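Local coordinates for protein neutral ceramidase (Pseudomonas aeruginosa, PDB 2ZWS) that hydrolyses the N-acyl linkage of ceramides to give sphingosine and free fatty acid, and also runs the reverse synthesis, using one zinc ion per subunit, at residues A[4-18]-A[36-50]. Sequence-based numbering, arbitrary orientation.
Sequences PYRFGLGKADITGEA and IHMRQWARAFVIEEA. With MG (magnesium ion), chain C.
Tyr5 to Asp13 and Trp41 to Glu49 pair as antiparallel strands, their directions 164° apart, inside the mixed sheet of the N-terminal catalytic domain. Eight backbone hydrogen bonds join Arg6, Gly8, Gly10 and Ala12 to Glu48, Val46, Ala44 and Ala42. The middle, Gly8 to Gly10 against Ala44 to Val46, is wholly buried: Leu9 CD2 lies 3.5 Å from Phe45 CD2, and both side chains touch Val238 of strand 238-242. On the other face, Ala44 and Val46, opposite glycines without side chains, meet helix 120-138. Nearer Asp13, Lys11 CE sits over one face of the Trp41 indole, 3.3 Å from CD2; NZ, 4.2 Å from the five-membered ring centroid, makes a cation-pi contact and bridges to Glu228, which also takes Arg43 NE. At the end of strand 5-13, Asp13 OD2 accepts a bent salt bridge from Arg39 NH1 (2.9 Å) through its syn lone pair, tilted from the guanidinium plane. Arg39 NE pairs with magnesium ligand Asp579; His37 O binds the ion. The Pro4/Ala50 end is the solvent side: water 1 connects Arg6 NH2 to exposed Ala50 O. Glu48 OE2 bridges to Arg55, while OE1 accepts Arg6 NE nearly along its C-O axis (2.7 Å) and NH2, more bent, from above the carboxylate plane (3.0 Å).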
ATOM      1  N   PRO A   4      21.072   2.504  22.296  1.00 22.77           N
ATOM      2  CA  PRO A   4      19.782   2.880  22.893  1.00 21.13           C
ATOM      3  C   PRO A   4      18.581   2.009  22.482  1.00 19.84           C
ATOM      4  O   PRO A   4      17.612   1.893  23.244  1.00 19.54           O
ATOM      5  CB  PRO A   4      19.575   4.323  22.420  1.00 21.11           C
ATOM      6  CG  PRO A   4      20.411   4.466  21.193  1.00 22.49           C
ATOM      7  CD  PRO A   4      21.566   3.509  21.337  1.00 22.51           C
ATOM      8  N   TYR A   5      18.653   1.412  21.296  1.00 17.72           N
ATOM      9  CA  TYR A   5      17.524   0.655  20.752  1.00 16.55           C
ATOM     10  C   TYR A   5      17.991  -0.677  20.219  1.00 16.25           C
ATOM     11  O   TYR A   5      19.194  -0.887  20.006  1.00 15.89           O
ATOM     12  CB  TYR A   5      16.836   1.441  19.617  1.00 16.65           C
ATOM     13  CG  TYR A   5      16.279   2.769  20.053  1.00 15.62           C
ATOM     14  CD1 TYR A   5      16.890   3.955  19.676  1.00 14.49           C
ATOM     15  CD2 TYR A   5      15.137   2.845  20.860  1.00 17.37           C
ATOM     16  CE1 TYR A   5      16.390   5.195  20.078  1.00 14.78           C
ATOM     17  CE2 TYR A   5      14.642   4.072  21.283  1.00 15.67           C
ATOM     18  CZ  TYR A   5      15.269   5.241  20.882  1.00 16.79           C
ATOM     19  OH  TYR A   5      14.766   6.458  21.281  1.00 18.16           O
ATOM     20  N   ARG A   6      17.039  -1.575  20.016  1.00 14.77           N
ATOM     21  CA  ARG A   6      17.248  -2.692  19.113  1.00 15.04           C
ATOM     22  C   ARG A   6      16.238  -2.511  18.002  1.00 14.49           C
ATOM     23  O   ARG A   6      15.137  -1.988  18.235  1.00 14.70           O
ATOM     24  CB  ARG A   6      17.024  -4.017  19.823  1.00 15.35           C
ATOM     25  CG  ARG A   6      18.077  -4.316  20.878  1.00 17.52           C
ATOM     26  CD  ARG A   6      17.709  -5.592  21.627  1.00 20.90           C
ATOM     27  NE  ARG A   6      16.530  -5.428  22.486  1.00 27.11           N
ATOM     28  CZ  ARG A   6      16.574  -5.056  23.763  1.00 28.62           C
ATOM     29  NH1 ARG A   6      17.742  -4.794  24.353  1.00 30.08           N
ATOM     30  NH2 ARG A   6      15.445  -4.933  24.452  1.00 29.89           N
ATOM     31  N   PHE A   7      16.582  -2.922  16.794  1.00 12.58           N
ATOM     32  CA  PHE A   7      15.544  -2.933  15.729  1.00 12.67           C
ATOM     33  C   PHE A   7      15.626  -4.218  14.928  1.00 13.26           C
ATOM     34  O   PHE A   7      16.678  -4.882  14.932  1.00 13.66           O
ATOM     35  CB  PHE A   7      15.632  -1.712  14.799  1.00 13.35           C
ATOM     36  CG  PHE A   7      16.949  -1.548  14.117  1.00 14.87           C
ATOM     37  CD1 PHE A   7      17.280  -2.320  12.997  1.00 14.62           C
ATOM     38  CD2 PHE A   7      17.875  -0.610  14.595  1.00 15.52           C
ATOM     39  CE1 PHE A   7      18.525  -2.158  12.372  1.00 16.62           C
ATOM     40  CE2 PHE A   7      19.113  -0.458  13.972  1.00 17.55           C
ATOM     41  CZ  PHE A   7      19.436  -1.245  12.882  1.00 16.00           C
ATOM     42  N   GLY A   8      14.523  -4.574  14.269  1.00 12.37           N
ATOM     43  CA  GLY A   8      14.513  -5.737  13.404  1.00 13.43           C
ATOM     44  C   GLY A   8      13.783  -5.376  12.144  1.00 13.38           C
ATOM     45  O   GLY A   8      12.744  -4.698  12.210  1.00 13.15           O
ATOM     46  N   LEU A   9      14.358  -5.762  11.004  1.00 13.37           N
ATOM     47  CA  LEU A   9      13.777  -5.416   9.694  1.00 13.72           C
ATOM     48  C   LEU A   9      13.408  -6.673   8.977  1.00 13.66           C
ATOM     49  O   LEU A   9      14.212  -7.588   8.866  1.00 14.26           O
ATOM     50  CB  LEU A   9      14.799  -4.695   8.836  1.00 14.98           C
ATOM     51  CG  LEU A   9      15.579  -3.590   9.557  1.00 16.54           C
ATOM     52  CD1 LEU A   9      16.653  -3.070   8.641  1.00 17.55           C
ATOM     53  CD2 LEU A   9      14.598  -2.491   9.928  1.00 15.25           C
ATOM     54  N   GLY A  10      12.186  -6.740   8.476  1.00 12.46           N
ATOM     55  CA  GLY A  10      11.692  -7.947   7.801  1.00 13.18           C
ATOM     56  C   GLY A  10      10.844  -7.591   6.588  1.00 12.46           C
ATOM     57  O   GLY A  10      10.254  -6.506   6.525  1.00 11.85           O
ATOM     58  N   LYS A  11      10.803  -8.469   5.594  1.00 12.95           N
ATOM     59  CA  LYS A  11       9.998  -8.207   4.410  1.00 13.40           C
ATOM     60  C   LYS A  11       9.369  -9.524   3.980  1.00 13.56           C
ATOM     61  O   LYS A  11      10.015 -10.584   4.027  1.00 13.13           O
ATOM     62  CB  LYS A  11      10.878  -7.610   3.300  1.00 14.30           C
ATOM     63  CG  LYS A  11      10.214  -7.291   2.010  1.00 18.54           C
ATOM     64  CD  LYS A  11      11.217  -6.612   1.094  1.00 21.74           C
ATOM     65  CE  LYS A  11      11.028  -7.067  -0.308  1.00 23.31           C
ATOM     66  NZ  LYS A  11      12.063  -6.568  -1.218  1.00 23.61           N
ATOM     67  N   ALA A  12       8.098  -9.480   3.587  1.00 12.01           N
ATOM     68  CA  ALA A  12       7.423 -10.702   3.122  1.00 11.92           C
ATOM     69  C   ALA A  12       6.393 -10.409   2.052  1.00 11.89           C
ATOM     70  O   ALA A  12       5.839  -9.337   1.987  1.00 11.27           O
ATOM     71  CB  ALA A  12       6.768 -11.442   4.266  1.00 13.03           C
ATOM     72  N   ASP A  13       6.191 -11.398   1.205  1.00 11.45           N
ATOM     73  CA  ASP A  13       5.380 -11.305  -0.006  1.00 11.48           C
ATOM     74  C   ASP A  13       3.883 -11.305   0.355  1.00 11.31           C
ATOM     75  O   ASP A  13       3.425 -12.205   1.092  1.00 12.49           O
ATOM     76  CB  ASP A  13       5.744 -12.544  -0.820  1.00 10.99           C
ATOM     77  CG  ASP A  13       5.104 -12.591  -2.209  1.00 11.17           C
ATOM     78  OD1 ASP A  13       4.260 -11.735  -2.567  1.00 13.15           O
ATOM     79  OD2 ASP A  13       5.474 -13.527  -2.973  1.00 13.45           O
ATOM     80  N   ILE A  14       3.137 -10.283  -0.106  1.00 11.12           N
ATOM     81  CA  ILE A  14       1.699 -10.195   0.121  1.00 11.27           C
ATOM     82  C   ILE A  14       0.959 -10.124  -1.231  1.00 10.76           C
ATOM     83  O   ILE A  14      -0.198  -9.658  -1.306  1.00 12.66           O
ATOM     84  CB  ILE A  14       1.308  -8.975   0.979  1.00  9.99           C
ATOM     85  CG1 ILE A  14       1.928  -7.673   0.421  1.00  9.34           C
ATOM     86  CG2 ILE A  14       1.712  -9.155   2.414  1.00 11.48           C
ATOM     87  CD1 ILE A  14       1.416  -6.368   1.139  1.00 11.72           C
ATOM     88  N   THR A  15       1.613 -10.596  -2.300  1.00 11.18           N
ATOM     89  CA  THR A  15       1.013 -10.514  -3.650  1.00 11.75           C
ATOM     90  C   THR A  15      -0.201 -11.442  -3.734  1.00 12.08           C
ATOM     91  O   THR A  15      -0.123 -12.620  -3.367  1.00 12.54           O
ATOM     92  CB  THR A  15       2.019 -10.947  -4.727  1.00 11.96           C
ATOM     93  OG1 THR A  15       3.255 -10.228  -4.557  1.00 11.64           O
ATOM     94  CG2 THR A  15       1.466 -10.656  -6.134  1.00 13.01           C
ATOM     95  N   GLY A  16      -1.298 -10.928  -4.250  1.00 12.76           N
ATOM     96  CA  GLY A  16      -2.515 -11.695  -4.361  1.00 13.15           C
ATOM     97  C   GLY A  16      -2.709 -12.268  -5.755  1.00 12.93           C
ATOM     98  O   GLY A  16      -1.758 -12.497  -6.483  1.00 13.27           O
ATOM     99  N   GLU A  17      -3.967 -12.470  -6.135  1.00 12.84           N
ATOM    100  CA  GLU A  17      -4.292 -13.242  -7.349  1.00 13.97           C
ATOM    101  C   GLU A  17      -3.887 -12.484  -8.608  1.00 12.97           C
ATOM    102  O   GLU A  17      -4.338 -11.348  -8.826  1.00 13.65           O
ATOM    103  CB  GLU A  17      -5.798 -13.544  -7.334  1.00 13.77           C
ATOM    104  CG  GLU A  17      -6.179 -14.539  -6.209  1.00 15.68           C
ATOM    105  CD  GLU A  17      -7.645 -14.498  -5.827  1.00 18.69           C
ATOM    106  OE1 GLU A  17      -8.105 -13.535  -5.158  1.00 20.22           O
ATOM    107  OE2 GLU A  17      -8.345 -15.446  -6.218  1.00 21.10           O
ATOM    108  N   ALA A  18      -3.026 -13.085  -9.429  1.00 12.26           N
ATOM    109  CA  ALA A  18      -2.386 -12.390 -10.568  1.00 12.40           C
ATOM    110  C   ALA A  18      -3.147 -12.416 -11.888  1.00 12.35           C
ATOM    111  O   ALA A  18      -2.742 -11.779 -12.863  1.00 13.70           O
ATOM    112  CB  ALA A  18      -0.975 -12.917 -10.780  1.00 11.97           C
ATOM    113  N   ILE A  36       2.164  -9.981 -13.462  1.00 10.74           N
ATOM    114  CA  ILE A  36       2.924  -9.276 -12.441  1.00 10.03           C
ATOM    115  C   ILE A  36       4.024  -8.490 -13.100  1.00 10.60           C
ATOM    116  O   ILE A  36       4.748  -9.021 -13.940  1.00 10.48           O
ATOM    117  CB  ILE A  36       3.567 -10.286 -11.447  1.00 10.53           C
ATOM    118  CG1 ILE A  36       2.460 -11.036 -10.686  1.00 10.89           C
ATOM    119  CG2 ILE A  36       4.601  -9.599 -10.520  1.00 11.71           C
ATOM    120  CD1 ILE A  36       2.976 -12.182  -9.867  1.00 13.24           C
ATOM    121  N   HIS A  37       4.119  -7.203 -12.754  1.00  9.78           N
ATOM    122  CA  HIS A  37       5.342  -6.476 -13.056  1.00 11.03           C
ATOM    123  C   HIS A  37       6.351  -6.624 -11.908  1.00 10.80           C
ATOM    124  O   HIS A  37       7.455  -7.124 -12.103  1.00 11.28           O
ATOM    125  CB  HIS A  37       5.088  -5.012 -13.373  1.00 10.09           C
ATOM    126  CG  HIS A  37       6.344  -4.281 -13.724  1.00 12.61           C
ATOM    127  ND1 HIS A  37       6.457  -2.907 -13.677  1.00 13.98           N
ATOM    128  CD2 HIS A  37       7.557  -4.746 -14.127  1.00 13.51           C
ATOM    129  CE1 HIS A  37       7.682  -2.558 -14.037  1.00 14.52           C
ATOM    130  NE2 HIS A  37       8.371  -3.654 -14.315  1.00 13.31           N
ATOM    131  N   MET A  38       5.949  -6.184 -10.715  1.00 10.98           N
ATOM    132  CA  MET A  38       6.728  -6.424  -9.511  0.50 11.24           C
ATOM    133  C   MET A  38       5.773  -6.888  -8.413  1.00 11.19           C
ATOM    134  O   MET A  38       4.577  -6.557  -8.435  1.00 11.98           O
ATOM    135  CB  MET A  38       7.527  -5.173  -9.073  0.50 11.73           C
ATOM    136  CG  MET A  38       8.653  -4.724 -10.043  0.50 12.16           C
ATOM    137  SD  MET A  38      10.018  -3.730  -9.325  0.50 11.49           S
ATOM    138  CE  MET A  38       9.097  -2.393  -8.559  0.50 12.25           C
ATOM    139  N   ARG A  39       6.302  -7.673  -7.470  1.00 12.06           N
ATOM    140  CA  ARG A  39       5.464  -8.181  -6.393  1.00 11.67           C
ATOM    141  C   ARG A  39       5.165  -7.093  -5.357  1.00 11.60           C
ATOM    142  O   ARG A  39       5.801  -6.029  -5.337  1.00 11.45           O
ATOM    143  CB  ARG A  39       6.109  -9.396  -5.720  1.00 11.79           C
ATOM    144  CG  ARG A  39       5.978 -10.655  -6.605  1.00 13.03           C
ATOM    145  CD  ARG A  39       6.342 -11.981  -5.851  1.00 13.68           C
ATOM    146  NE  ARG A  39       6.013 -13.091  -6.759  1.00 13.58           N
ATOM    147  CZ  ARG A  39       5.001 -13.948  -6.615  1.00 13.68           C
ATOM    148  NH1 ARG A  39       4.256 -13.977  -5.513  1.00 14.28           N
ATOM    149  NH2 ARG A  39       4.766 -14.830  -7.584  1.00 14.43           N
ATOM    150  N   GLN A  40       4.187  -7.393  -4.505  1.00 10.31           N
ATOM    151  CA  GLN A  40       3.795  -6.555  -3.385  1.00 10.40           C
ATOM    152  C   GLN A  40       4.378  -7.121  -2.095  1.00 10.54           C
ATOM    153  O   GLN A  40       4.322  -8.351  -1.867  1.00 10.97           O
ATOM    154  CB  GLN A  40       2.266  -6.572  -3.273  1.00 10.72           C
ATOM    155  CG  GLN A  40       1.564  -6.026  -4.529  1.00 11.92           C
ATOM    156  CD  GLN A  40       0.076  -6.247  -4.459  1.00 11.75           C
ATOM    157  OE1 GLN A  40      -0.666  -5.362  -4.036  1.00 15.30           O
ATOM    158  NE2 GLN A  40      -0.355  -7.416  -4.793  1.00 11.16           N
ATOM    159  N   TRP A  41       4.894  -6.235  -1.235  1.00 10.48           N
ATOM    160  CA  TRP A  41       5.583  -6.662  -0.002  1.00 10.24           C
ATOM    161  C   TRP A  41       5.042  -5.921   1.209  1.00  9.88           C
ATOM    162  O   TRP A  41       4.540  -4.756   1.106  1.00 10.71           O
ATOM    163  CB  TRP A  41       7.103  -6.378  -0.100  1.00 11.03           C
ATOM    164  CG  TRP A  41       7.682  -7.085  -1.305  1.00 10.50           C
ATOM    165  CD1 TRP A  41       7.805  -6.595  -2.579  1.00 13.18           C
ATOM    166  CD2 TRP A  41       8.183  -8.433  -1.337  1.00 12.24           C
ATOM    167  NE1 TRP A  41       8.346  -7.561  -3.410  1.00 13.53           N
ATOM    168  CE2 TRP A  41       8.580  -8.700  -2.673  1.00 12.49           C
ATOM    169  CE3 TRP A  41       8.319  -9.435  -0.376  1.00 13.26           C
ATOM    170  CZ2 TRP A  41       9.112  -9.926  -3.056  1.00 13.71           C
ATOM    171  CZ3 TRP A  41       8.848 -10.655  -0.756  1.00 13.31           C
ATOM    172  CH2 TRP A  41       9.230 -10.899  -2.087  1.00 12.51           C
ATOM    173  N   ALA A  42       5.082  -6.621   2.344  1.00 10.17           N
ATOM    174  CA  ALA A  42       4.964  -5.999   3.652  1.00  9.97           C
ATOM    175  C   ALA A  42       6.384  -5.836   4.195  1.00 10.29           C
ATOM    176  O   ALA A  42       7.172  -6.783   4.183  1.00 10.38           O
ATOM    177  CB  ALA A  42       4.168  -6.883   4.597  1.00 10.63           C
ATOM    178  N   ARG A  43       6.685  -4.637   4.663  1.00  9.85           N
ATOM    179  CA  ARG A  43       8.021  -4.317   5.205  1.00  9.46           C
ATOM    180  C   ARG A  43       7.805  -3.911   6.651  1.00  9.83           C
ATOM    181  O   ARG A  43       7.119  -2.914   6.928  1.00  9.44           O
ATOM    182  CB  ARG A  43       8.635  -3.160   4.396  1.00 11.19           C
ATOM    183  CG  ARG A  43       9.128  -3.584   3.008  1.00 10.50           C
ATOM    184  CD  ARG A  43       9.611  -2.396   2.161  1.00 11.23           C
ATOM    185  NE  ARG A  43      10.196  -2.823   0.886  1.00 12.11           N
ATOM    186  CZ  ARG A  43       9.494  -2.998  -0.235  1.00 12.57           C
ATOM    187  NH1 ARG A  43       8.186  -2.764  -0.229  1.00 12.84           N
ATOM    188  NH2 ARG A  43      10.092  -3.400  -1.367  1.00 12.93           N
ATOM    189  N   ALA A  44       8.348  -4.698   7.566  1.00 10.56           N
ATOM    190  CA  ALA A  44       8.108  -4.540   9.004  1.00 10.01           C
ATOM    191  C   ALA A  44       9.330  -4.020   9.711  1.00 10.72           C
ATOM    192  O   ALA A  44      10.466  -4.481   9.437  1.00 11.60           O
ATOM    193  CB  ALA A  44       7.706  -5.872   9.628  1.00 11.39           C
ATOM    194  N   PHE A  45       9.086  -3.117  10.663  1.00  9.31           N
ATOM    195  CA  PHE A  45      10.171  -2.467  11.411  1.00 10.26           C
ATOM    196  C   PHE A  45       9.802  -2.609  12.868  1.00 11.66           C
ATOM    197  O   PHE A  45       8.878  -1.953  13.353  1.00 12.12           O
ATOM    198  CB  PHE A  45      10.269  -0.980  11.045  1.00 10.45           C
ATOM    199  CG  PHE A  45      10.572  -0.748   9.597  1.00 10.24           C
ATOM    200  CD1 PHE A  45       9.573  -0.909   8.625  1.00 11.02           C
ATOM    201  CD2 PHE A  45      11.872  -0.422   9.186  1.00 11.62           C
ATOM    202  CE1 PHE A  45       9.856  -0.701   7.274  1.00 12.56           C
ATOM    203  CE2 PHE A  45      12.160  -0.212   7.819  1.00 12.65           C
ATOM    204  CZ  PHE A  45      11.152  -0.345   6.877  1.00 11.35           C
ATOM    205  N   VAL A  46      10.507  -3.507  13.541  1.00 11.40           N
ATOM    206  CA  VAL A  46      10.313  -3.697  14.977  1.00 12.23           C
ATOM    207  C   VAL A  46      11.320  -2.830  15.694  1.00 13.54           C
ATOM    208  O   VAL A  46      12.505  -2.878  15.340  1.00 14.06           O
ATOM    209  CB  VAL A  46      10.561  -5.198  15.382  1.00 12.70           C
ATOM    210  CG1 VAL A  46      10.452  -5.354  16.876  1.00 13.85           C
ATOM    211  CG2 VAL A  46       9.540  -6.088  14.711  1.00 13.80           C
ATOM    212  N   ILE A  47      10.870  -2.052  16.681  1.00 13.54           N
ATOM    213  CA  ILE A  47      11.783  -1.207  17.451  1.00 13.57           C
ATOM    214  C   ILE A  47      11.598  -1.496  18.922  1.00 14.65           C
ATOM    215  O   ILE A  47      10.476  -1.558  19.404  1.00 14.56           O
ATOM    216  CB  ILE A  47      11.507   0.301  17.211  1.00 13.69           C
ATOM    217  CG1 ILE A  47      11.516   0.623  15.712  1.00 14.75           C
ATOM    218  CG2 ILE A  47      12.527   1.173  17.973  1.00 16.03           C
ATOM    219  CD1 ILE A  47      10.963   2.007  15.410  1.00 16.84           C
ATOM    220  N   GLU A  48      12.696  -1.670  19.639  1.00 15.93           N
ATOM    221  CA  GLU A  48      12.621  -1.934  21.072  1.00 18.50           C
ATOM    222  C   GLU A  48      13.517  -0.972  21.806  1.00 18.76           C
ATOM    223  O   GLU A  48      14.624  -0.666  21.355  1.00 18.94           O
ATOM    224  CB  GLU A  48      13.156  -3.314  21.421  1.00 20.04           C
ATOM    225  CG  GLU A  48      12.486  -4.482  20.821  1.00 24.00           C
ATOM    226  CD  GLU A  48      12.754  -5.749  21.633  1.00 27.01           C
ATOM    227  OE1 GLU A  48      13.921  -5.995  22.062  1.00 28.33           O
ATOM    228  OE2 GLU A  48      11.791  -6.510  21.838  1.00 28.15           O
ATOM    229  N   GLU A  49      13.051  -0.512  22.953  1.00 20.48           N
ATOM    230  CA  GLU A  49      13.858   0.371  23.766  1.00 23.47           C
ATOM    231  C   GLU A  49      14.758  -0.548  24.577  1.00 25.86           C
ATOM    232  O   GLU A  49      14.287  -1.489  25.200  1.00 27.12           O
ATOM    233  CB  GLU A  49      12.941   1.203  24.665  1.00 24.14           C
ATOM    234  CG  GLU A  49      13.486   2.567  25.039  1.00 25.04           C
ATOM    235  CD  GLU A  49      12.649   3.242  26.111  1.00 28.33           C
ATOM    236  OE1 GLU A  49      11.397   3.007  26.190  1.00 25.30           O
ATOM    237  OE2 GLU A  49      13.259   4.019  26.884  1.00 29.67           O
ATOM    238  N   ALA A  50      16.063  -0.318  24.554  1.00 27.49           N
ATOM    239  CA  ALA A  50      16.928  -1.160  25.364  1.00 29.56           C
ATOM    240  C   ALA A  50      16.596  -0.984  26.876  1.00 31.00           C
ATOM    241  O   ALA A  50      16.918  -1.834  27.677  1.00 31.23           O
ATOM    242  CB  ALA A  50      18.404  -0.876  25.054  1.00 29.48           C
TER
HETATM  243 MG    MG C 648       9.108  -8.363 -12.851  1.00 13.08          MG
HETATM  244  O   HOH W   1      15.572  -4.473  27.133  1.00 58.68           O
HETATM  245  O   HOH W   2       7.413 -10.172 -13.388  1.00 16.09           O